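PDB 3C0D: putative nitrite reductase NADPH (Small subunit) oxidoreductase protein from Vibrio parahaemolyticus RIMD 2210633, which probably serves as the small, Rieske-like subunit of an NAD(P)H-dependent nitrite reductase in nitrate assimilation. Local coordinates for residues M16-A21 with I35-V40; R29-Y34 with Y41-W46. All blocks are in the same frame, centred on the assembly; numbering follows the deposited sequence.

Interaction 1 (M16-A21 with I35-V40); sequences MPFIGA and IPDSGV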
HETATM    1  N   MSE A  16     -11.738   2.433  -2.866  1.00 46.93           N
HETATM    2  CA  MSE A  16     -12.586   2.974  -1.820  1.00 47.06           C
HETATM    3  C   MSE A  16     -11.653   3.646  -0.818  1.00 45.05           C
HETATM    4  O   MSE A  16     -10.551   3.160  -0.566  1.00 44.06           O
HETATM    5  CB  MSE A  16     -13.359   1.865  -1.118  1.00 53.69           C
HETATM    6  CG  MSE A  16     -14.601   1.394  -1.847  1.00 64.29           C
HETATM    7 SE   MSE A  16     -15.586   0.083  -0.775  1.00 82.72          SE
HETATM    8  CE  MSE A  16     -16.847   1.282   0.109  1.00 76.25           C
ATOM      9  N   PRO A  17     -12.081   4.778  -0.234  1.00 42.60           N
ATOM     10  CA  PRO A  17     -11.257   5.494   0.738  1.00 39.85           C
ATOM     11  C   PRO A  17     -10.861   4.668   1.950  1.00 37.56           C
ATOM     12  O   PRO A  17     -11.707   4.080   2.612  1.00 36.27           O
ATOM     13  CB  PRO A  17     -12.129   6.681   1.103  1.00 40.20           C
ATOM     14  CG  PRO A  17     -12.846   6.953  -0.177  1.00 38.90           C
ATOM     15  CD  PRO A  17     -13.283   5.563  -0.554  1.00 39.07           C
ATOM     16  N   PHE A  18      -9.559   4.617   2.213  1.00 35.72           N
ATOM     17  CA  PHE A  18      -9.029   3.886   3.356  1.00 35.46           C
ATOM     18  C   PHE A  18      -9.196   2.371   3.299  1.00 32.98           C
ATOM     19  O   PHE A  18      -8.956   1.692   4.296  1.00 32.96           O
ATOM     20  CB  PHE A  18      -9.681   4.408   4.649  1.00 36.46           C
ATOM     21  CG  PHE A  18      -9.489   5.881   4.871  1.00 37.73           C
ATOM     22  CD1 PHE A  18      -8.210   6.401   5.101  1.00 37.97           C
ATOM     23  CD2 PHE A  18     -10.576   6.750   4.867  1.00 35.67           C
ATOM     24  CE1 PHE A  18      -8.011   7.765   5.332  1.00 35.74           C
ATOM     25  CE2 PHE A  18     -10.394   8.122   5.098  1.00 35.53           C
ATOM     26  CZ  PHE A  18      -9.107   8.623   5.332  1.00 37.11           C
ATOM     27  N   ILE A  19      -9.595   1.844   2.149  1.00 29.97           N
ATOM     28  CA  ILE A  19      -9.801   0.415   2.007  1.00 27.91           C
ATOM     29  C   ILE A  19      -8.918  -0.223   0.932  1.00 26.99           C
ATOM     30  O   ILE A  19      -9.027   0.090  -0.250  1.00 25.18           O
ATOM     31  CB  ILE A  19     -11.285   0.140   1.734  1.00 28.59           C
ATOM     32  CG1 ILE A  19     -12.093   0.571   2.964  1.00 28.24           C
ATOM     33  CG2 ILE A  19     -11.511  -1.340   1.431  1.00 26.85           C
ATOM     34  CD1 ILE A  19     -13.596   0.439   2.813  1.00 29.47           C
ATOM     35  N   GLY A  20      -8.056  -1.140   1.369  1.00 27.33           N
ATOM     36  CA  GLY A  20      -7.125  -1.803   0.473  1.00 26.92           C
ATOM     37  C   GLY A  20      -7.688  -2.559  -0.715  1.00 26.86           C
ATOM     38  O   GLY A  20      -8.627  -3.334  -0.570  1.00 27.51           O
ATOM     39  N   ALA A  21      -7.110  -2.309  -1.890  1.00 25.47           N
ATOM     40  CA  ALA A  21      -7.484  -2.971  -3.137  1.00 26.45           C
ATOM     41  C   ALA A  21      -6.225  -3.666  -3.638  1.00 26.43           C
ATOM     42  O   ALA A  21      -5.186  -3.038  -3.783  1.00 28.68           O
ATOM     43  CB  ALA A  21      -7.937  -1.955  -4.165  1.00 24.29           C
ATOM     44  N   ILE A  35      -5.822   7.425   0.303  1.00 34.76           N
ATOM     45  CA  ILE A  35      -6.054   8.312   1.444  1.00 38.11           C
ATOM     46  C   ILE A  35      -6.425   9.679   0.877  1.00 41.16           C
ATOM     47  O   ILE A  35      -5.560  10.381   0.354  1.00 40.26           O
ATOM     48  CB  ILE A  35      -4.782   8.500   2.311  1.00 37.34           C
ATOM     49  CG1 ILE A  35      -4.137   7.146   2.618  1.00 35.47           C
ATOM     50  CG2 ILE A  35      -5.142   9.185   3.603  1.00 34.62           C
ATOM     51  CD1 ILE A  35      -5.043   6.201   3.403  1.00 35.06           C
ATOM     52  N   PRO A  36      -7.710  10.080   0.983  1.00 44.57           N
ATOM     53  CA  PRO A  36      -8.184  11.376   0.466  1.00 45.72           C
ATOM     54  C   PRO A  36      -7.216  12.558   0.622  1.00 47.30           C
ATOM     55  O   PRO A  36      -6.855  13.206  -0.366  1.00 47.27           O
ATOM     56  CB  PRO A  36      -9.483  11.595   1.228  1.00 44.26           C
ATOM     57  CG  PRO A  36     -10.009  10.203   1.369  1.00 44.54           C
ATOM     58  CD  PRO A  36      -8.776   9.409   1.753  1.00 43.45           C
ATOM     59  N   ASP A  37      -6.779  12.825   1.847  1.00 48.81           N
ATOM     60  CA  ASP A  37      -5.873  13.949   2.078  1.00 53.37           C
ATOM     61  C   ASP A  37      -4.447  13.752   1.515  1.00 52.95           C
ATOM     62  O   ASP A  37      -3.778  14.725   1.158  1.00 51.89           O
ATOM     63  CB  ASP A  37      -5.777  14.257   3.585  1.00 57.08           C
ATOM     64  CG  ASP A  37      -6.997  13.773   4.377  1.00 61.13           C
ATOM     65  OD1 ASP A  37      -7.196  12.533   4.479  1.00 65.14           O
ATOM     66  OD2 ASP A  37      -7.752  14.629   4.897  1.00 60.23           O
ATOM     67  N   SER A  38      -4.007  12.495   1.420  1.00 51.90           N
ATOM     68  CA  SER A  38      -2.653  12.153   0.973  1.00 50.76           C
ATOM     69  C   SER A  38      -2.415  11.658  -0.453  1.00 50.25           C
ATOM     70  O   SER A  38      -1.363  11.908  -1.026  1.00 50.31           O
ATOM     71  CB  SER A  38      -2.060  11.106   1.920  1.00 50.95           C
ATOM     72  OG  SER A  38      -1.964  11.587   3.242  1.00 51.64           O
ATOM     73  N   GLY A  39      -3.364  10.930  -1.017  1.00 50.50           N
ATOM     74  CA  GLY A  39      -3.169  10.405  -2.357  1.00 49.03           C
ATOM     75  C   GLY A  39      -3.280   8.888  -2.291  1.00 48.12           C
ATOM     76  O   GLY A  39      -4.139   8.366  -1.569  1.00 48.08           O
ATOM     77  N   VAL A  40      -2.424   8.171  -3.016  1.00 44.93           N
ATOM     78  CA  VAL A  40      -2.490   6.712  -2.999  1.00 42.17           C
ATOM     79  C   VAL A  40      -1.162   6.040  -2.619  1.00 41.26           C
ATOM     80  O   VAL A  40      -0.107   6.348  -3.185  1.00 39.16           O
ATOM     81  CB  VAL A  40      -2.967   6.182  -4.369  1.00 40.57           C
ATOM     82  CG1 VAL A  40      -3.228   4.705  -4.303  1.00 40.02           C
ATOM     83  CG2 VAL A  40      -4.234   6.900  -4.788  1.00 41.55           C
TER
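Phe18 and Ile35 mark the closest backbone approach of 16-21 and 35-40, their CA atoms 5.7 Å apart, and no hydrogen bond links the two segments. On one side the chain makes a type II beta turn from Met16, present as selenomethionine, to Ile19, closed by a hydrogen bond from Ile19 N to Met16 O. Phe18 occupies the third position of the turn with a positive phi of 67°. On the other side 35-40 reverses direction between two strands; Ser38 and Gly39 both face Ile35 in a classic beta bulge, and Gly39 N reaches Ile35 O at 2.6 Å.

The phenyl ring of Phe18 carries most of the contact. Chi1 of -57° sets CG anti to the carbonyl carbon, and the far end of the ring comes nearer the hairpin end than the direction of CB alone would suggest. Pro36 CD lies over one ring face, displaced toward the rim, in a CH-pi contact 4.0 Å from the centroid of the Phe18 ring and 24° off its normal. Its nearest ring atoms are CZ and CE2. Ile35 meets the ring on the CD1-CE1 side, the two side chains crossing at about a right angle: its CD1 is 3.6 Å from Phe18 CD1, while its CG2 touches Phe18 CE1 at 3.6 Å. Pro17 adds a looser apolar touch, its CB 4.1 Å from Pro36 CG.

Among these residues Ile35 is buried, whereas Phe18 and both prolines are exposed, which makes this a surface contact. It packs the loop between strands 6-11 and 21-25 against the end of the hairpin formed by 28-35 and 39-47. Pro17 also rests on Tyr34 of strand 28-35, and Ile35 reaches Leu80 in a further loop.

Interaction 2 (R29-Y34 with Y41-W46); sequences RVALFY and YAVQDW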
ATOM      1  N   ARG A  29       2.481  -9.107  -5.538  1.00 34.30           N
ATOM      2  CA  ARG A  29       1.201  -8.782  -4.923  1.00 34.10           C
ATOM      3  C   ARG A  29       1.272  -7.433  -4.260  1.00 33.04           C
ATOM      4  O   ARG A  29       2.041  -7.265  -3.323  1.00 33.77           O
ATOM      5  CB  ARG A  29       0.851  -9.775  -3.829  1.00 35.62           C
ATOM      6  CG  ARG A  29      -0.635  -9.986  -3.697  1.00 35.80           C
ATOM      7  CD  ARG A  29      -0.991 -11.166  -4.527  1.00 33.39           C
ATOM      8  NE  ARG A  29       0.174 -11.559  -5.287  1.00 31.68           N
ATOM      9  CZ  ARG A  29       0.283 -12.725  -5.879  1.00 35.79           C
ATOM     10  NH1 ARG A  29      -0.715 -13.593  -5.777  1.00 38.79           N
ATOM     11  NH2 ARG A  29       1.374 -13.020  -6.570  1.00 39.67           N
ATOM     12  N   VAL A  30       0.450  -6.486  -4.705  1.00 31.72           N
ATOM     13  CA  VAL A  30       0.458  -5.143  -4.132  1.00 28.32           C
ATOM     14  C   VAL A  30      -0.897  -4.730  -3.555  1.00 27.76           C
ATOM     15  O   VAL A  30      -1.953  -5.116  -4.061  1.00 27.01           O
ATOM     16  CB  VAL A  30       0.883  -4.108  -5.196  1.00 27.90           C
ATOM     17  CG1 VAL A  30       1.007  -2.736  -4.576  1.00 25.26           C
ATOM     18  CG2 VAL A  30       2.188  -4.532  -5.829  1.00 26.10           C
ATOM     19  N   ALA A  31      -0.855  -3.942  -2.489  1.00 25.63           N
ATOM     20  CA  ALA A  31      -2.068  -3.456  -1.848  1.00 27.53           C
ATOM     21  C   ALA A  31      -2.133  -1.944  -2.025  1.00 28.02           C
ATOM     22  O   ALA A  31      -1.216  -1.241  -1.621  1.00 31.10           O
ATOM     23  CB  ALA A  31      -2.063  -3.818  -0.354  1.00 23.04           C
ATOM     24  N   LEU A  32      -3.199  -1.447  -2.648  1.00 28.30           N
ATOM     25  CA  LEU A  32      -3.347  -0.014  -2.850  1.00 29.70           C
ATOM     26  C   LEU A  32      -4.243   0.571  -1.770  1.00 31.57           C
ATOM     27  O   LEU A  32      -5.270  -0.013  -1.423  1.00 31.58           O
ATOM     28  CB  LEU A  32      -3.944   0.293  -4.220  1.00 27.06           C
ATOM     29  CG  LEU A  32      -3.114  -0.138  -5.422  1.00 27.19           C
ATOM     30  CD1 LEU A  32      -3.606   0.595  -6.649  1.00 26.83           C
ATOM     31  CD2 LEU A  32      -1.637   0.158  -5.177  1.00 25.58           C
ATOM     32  N   PHE A  33      -3.853   1.726  -1.243  1.00 30.69           N
ATOM     33  CA  PHE A  33      -4.620   2.372  -0.192  1.00 33.06           C
ATOM     34  C   PHE A  33      -4.794   3.842  -0.537  1.00 34.01           C
ATOM     35  O   PHE A  33      -3.837   4.621  -0.483  1.00 35.10           O
ATOM     36  CB  PHE A  33      -3.894   2.251   1.148  1.00 31.42           C
ATOM     37  CG  PHE A  33      -4.025   0.906   1.796  1.00 31.91           C
ATOM     38  CD1 PHE A  33      -5.204   0.547   2.454  1.00 33.46           C
ATOM     39  CD2 PHE A  33      -2.940   0.022   1.824  1.00 33.94           C
ATOM     40  CE1 PHE A  33      -5.306  -0.684   3.147  1.00 32.12           C
ATOM     41  CE2 PHE A  33      -3.021  -1.216   2.512  1.00 32.22           C
ATOM     42  CZ  PHE A  33      -4.208  -1.559   3.173  1.00 32.87           C
ATOM     43  N   TYR A  34      -6.019   4.219  -0.885  1.00 34.13           N
ATOM     44  CA  TYR A  34      -6.316   5.602  -1.237  1.00 35.16           C
ATOM     45  C   TYR A  34      -6.660   6.438  -0.002  1.00 34.78           C
ATOM     46  O   TYR A  34      -7.660   6.182   0.662  1.00 35.40           O
ATOM     47  CB  TYR A  34      -7.473   5.634  -2.244  1.00 35.18           C
ATOM     48  CG  TYR A  34      -8.091   6.992  -2.461  1.00 34.46           C
ATOM     49  CD1 TYR A  34      -7.297   8.116  -2.681  1.00 33.78           C
ATOM     50  CD2 TYR A  34      -9.475   7.146  -2.496  1.00 35.42           C
ATOM     51  CE1 TYR A  34      -7.869   9.375  -2.937  1.00 35.88           C
ATOM     52  CE2 TYR A  34     -10.060   8.399  -2.760  1.00 36.49           C
ATOM     53  CZ  TYR A  34      -9.248   9.508  -2.984  1.00 35.79           C
ATOM     54  OH  TYR A  34      -9.805  10.730  -3.305  1.00 36.51           O
ATOM     55  N   TYR A  41      -1.217   5.134  -1.643  1.00 40.41           N
ATOM     56  CA  TYR A  41      -0.024   4.403  -1.199  1.00 41.00           C
ATOM     57  C   TYR A  41      -0.095   2.906  -1.547  1.00 40.59           C
ATOM     58  O   TYR A  41      -1.143   2.274  -1.419  1.00 42.56           O
ATOM     59  CB  TYR A  41       0.173   4.577   0.304  1.00 41.80           C
ATOM     60  CG  TYR A  41       0.445   6.002   0.696  1.00 45.66           C
ATOM     61  CD1 TYR A  41      -0.586   6.924   0.786  1.00 47.49           C
ATOM     62  CD2 TYR A  41       1.747   6.443   0.936  1.00 48.59           C
ATOM     63  CE1 TYR A  41      -0.333   8.268   1.107  1.00 51.12           C
ATOM     64  CE2 TYR A  41       2.021   7.779   1.256  1.00 50.77           C
ATOM     65  CZ  TYR A  41       0.974   8.692   1.339  1.00 52.93           C
ATOM     66  OH  TYR A  41       1.237  10.028   1.638  1.00 54.19           O
ATOM     67  N   ALA A  42       1.027   2.345  -1.984  1.00 37.36           N
ATOM     68  CA  ALA A  42       1.103   0.941  -2.363  1.00 33.50           C
ATOM     69  C   ALA A  42       2.081   0.222  -1.462  1.00 34.79           C
ATOM     70  O   ALA A  42       3.165   0.736  -1.209  1.00 37.64           O
ATOM     71  CB  ALA A  42       1.569   0.827  -3.794  1.00 32.69           C
ATOM     72  N   VAL A  43       1.716  -0.965  -0.982  1.00 33.24           N
ATOM     73  CA  VAL A  43       2.608  -1.754  -0.127  1.00 32.64           C
ATOM     74  C   VAL A  43       2.421  -3.223  -0.504  1.00 34.05           C
ATOM     75  O   VAL A  43       1.391  -3.574  -1.074  1.00 36.47           O
ATOM     76  CB  VAL A  43       2.268  -1.590   1.370  1.00 32.43           C
ATOM     77  CG1 VAL A  43       2.563  -0.172   1.831  1.00 32.40           C
ATOM     78  CG2 VAL A  43       0.797  -1.929   1.608  1.00 33.01           C
ATOM     79  N   GLN A  44       3.394  -4.083  -0.209  1.00 32.30           N
ATOM     80  CA  GLN A  44       3.236  -5.498  -0.532  1.00 30.37           C
ATOM     81  C   GLN A  44       2.023  -6.026   0.218  1.00 30.48           C
ATOM     82  O   GLN A  44       1.824  -5.705   1.392  1.00 29.62           O
ATOM     83  CB  GLN A  44       4.452  -6.299  -0.106  1.00 31.06           C
ATOM     84  CG  GLN A  44       4.551  -6.531   1.378  1.00 30.22           C
ATOM     85  CD  GLN A  44       5.829  -7.242   1.728  1.00 34.49           C
ATOM     86  OE1 GLN A  44       6.921  -6.750   1.430  1.00 35.86           O
ATOM     87  NE2 GLN A  44       5.712  -8.412   2.353  1.00 33.00           N
ATOM     88  N   ASP A  45       1.227  -6.845  -0.462  1.00 30.09           N
ATOM     89  CA  ASP A  45       0.025  -7.397   0.124  1.00 29.95           C
ATOM     90  C   ASP A  45       0.346  -8.546   1.025  1.00 30.86           C
ATOM     91  O   ASP A  45      -0.398  -8.816   1.958  1.00 32.62           O
ATOM     92  CB  ASP A  45      -0.951  -7.849  -0.955  1.00 31.24           C
ATOM     93  CG  ASP A  45      -2.315  -8.207  -0.385  1.00 32.41           C
ATOM     94  OD1 ASP A  45      -2.856  -7.416   0.420  1.00 34.29           O
ATOM     95  OD2 ASP A  45      -2.856  -9.272  -0.745  1.00 31.31           O
ATOM     96  N   TRP A  46       1.452  -9.225   0.757  1.00 31.75           N
ATOM     97  CA  TRP A  46       1.859 -10.347   1.598  1.00 34.07           C
ATOM     98  C   TRP A  46       2.368  -9.855   2.973  1.00 33.82           C
ATOM     99  O   TRP A  46       3.250  -9.002   3.048  1.00 34.93           O
ATOM    100  CB  TRP A  46       2.932 -11.156   0.858  1.00 36.07           C
ATOM    101  CG  TRP A  46       3.547 -12.303   1.617  1.00 37.04           C
ATOM    102  CD1 TRP A  46       4.685 -12.273   2.359  1.00 37.40           C
ATOM    103  CD2 TRP A  46       3.072 -13.655   1.666  1.00 39.00           C
ATOM    104  NE1 TRP A  46       4.959 -13.518   2.863  1.00 38.18           N
ATOM    105  CE2 TRP A  46       3.987 -14.388   2.453  1.00 40.06           C
ATOM    106  CE3 TRP A  46       1.965 -14.321   1.115  1.00 40.03           C
ATOM    107  CZ2 TRP A  46       3.829 -15.758   2.711  1.00 38.69           C
ATOM    108  CZ3 TRP A  46       1.807 -15.684   1.368  1.00 39.40           C
ATOM    109  CH2 TRP A  46       2.739 -16.387   2.157  1.00 39.20           C
TER
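Ala31 and Val43 exchange two backbone hydrogen bonds, Ala31 N to Val43 O at 2.7 Å and Val43 N to Ala31 O at 3.0 Å. Phe33 and Tyr41 form a second such pair, while Leu32 faces Ala42 in the non-hydrogen-bonded pair between them. The packing is close on the face bearing Leu32 and Ala42: Ala42 CB touches Leu32 CD2 at 3.6 Å and Val30 CG1 at 3.7 Å. Val30 CG1, anti to the backbone N (chi1 -175°), is the branch that reaches Ala42. Trp96 of strand 95-100 meets both Val30 and Ala42. On the other face Val43 CG2 lies in the plane of the Phe33 ring, at its edge, 4.0 Å from CE2.

This is an antiparallel beta hairpin of the Rieske-like domain, its strands 149° apart in direction. At the non-hydrogen-bonded Val30-Gln44 pair the side chains diverge. Beyond it the packing is again tight: Asp45 N donates to Arg29 O, a straight bond at 171° whose donor stands above the carbonyl plane, and Arg29 CG packs against Asp45 CB at 3.5 Å. Buried Asp45 accepts a hydrogen bond at OD1 from Ser56 N. The loose, partly exposed side holds Gln44, Trp46 and the far end of Arg29, whose bent chain leads the guanidinium away to a cation-pi contact with Tyr53; Arg29 NE stays 5.9 Å from Asp45 OD2.

In the fold
The two contacts have centres about 11 Å apart and share the hairpin of strands 28-35 and 39-47. Interaction 2 is its buried body, about 3 Å from the centre of the chain, and interaction 1 lies at its turn end, nearer the surface. Their segments alternate along the sequence: 16-21, 29-34, 35-40, 41-46. The contacts also meet directly, with probable hydrogen bonds between Ala21 O and Leu32 N (2.8 Å) and between Phe18 N and Tyr34 O (2.9 Å). Strand 28-35 is thereby bordered by 39-47 along one edge and by 16-21 and strand 21-25 along the other, tying the early loop into the antiparallel sheet of the Rieske-like domain.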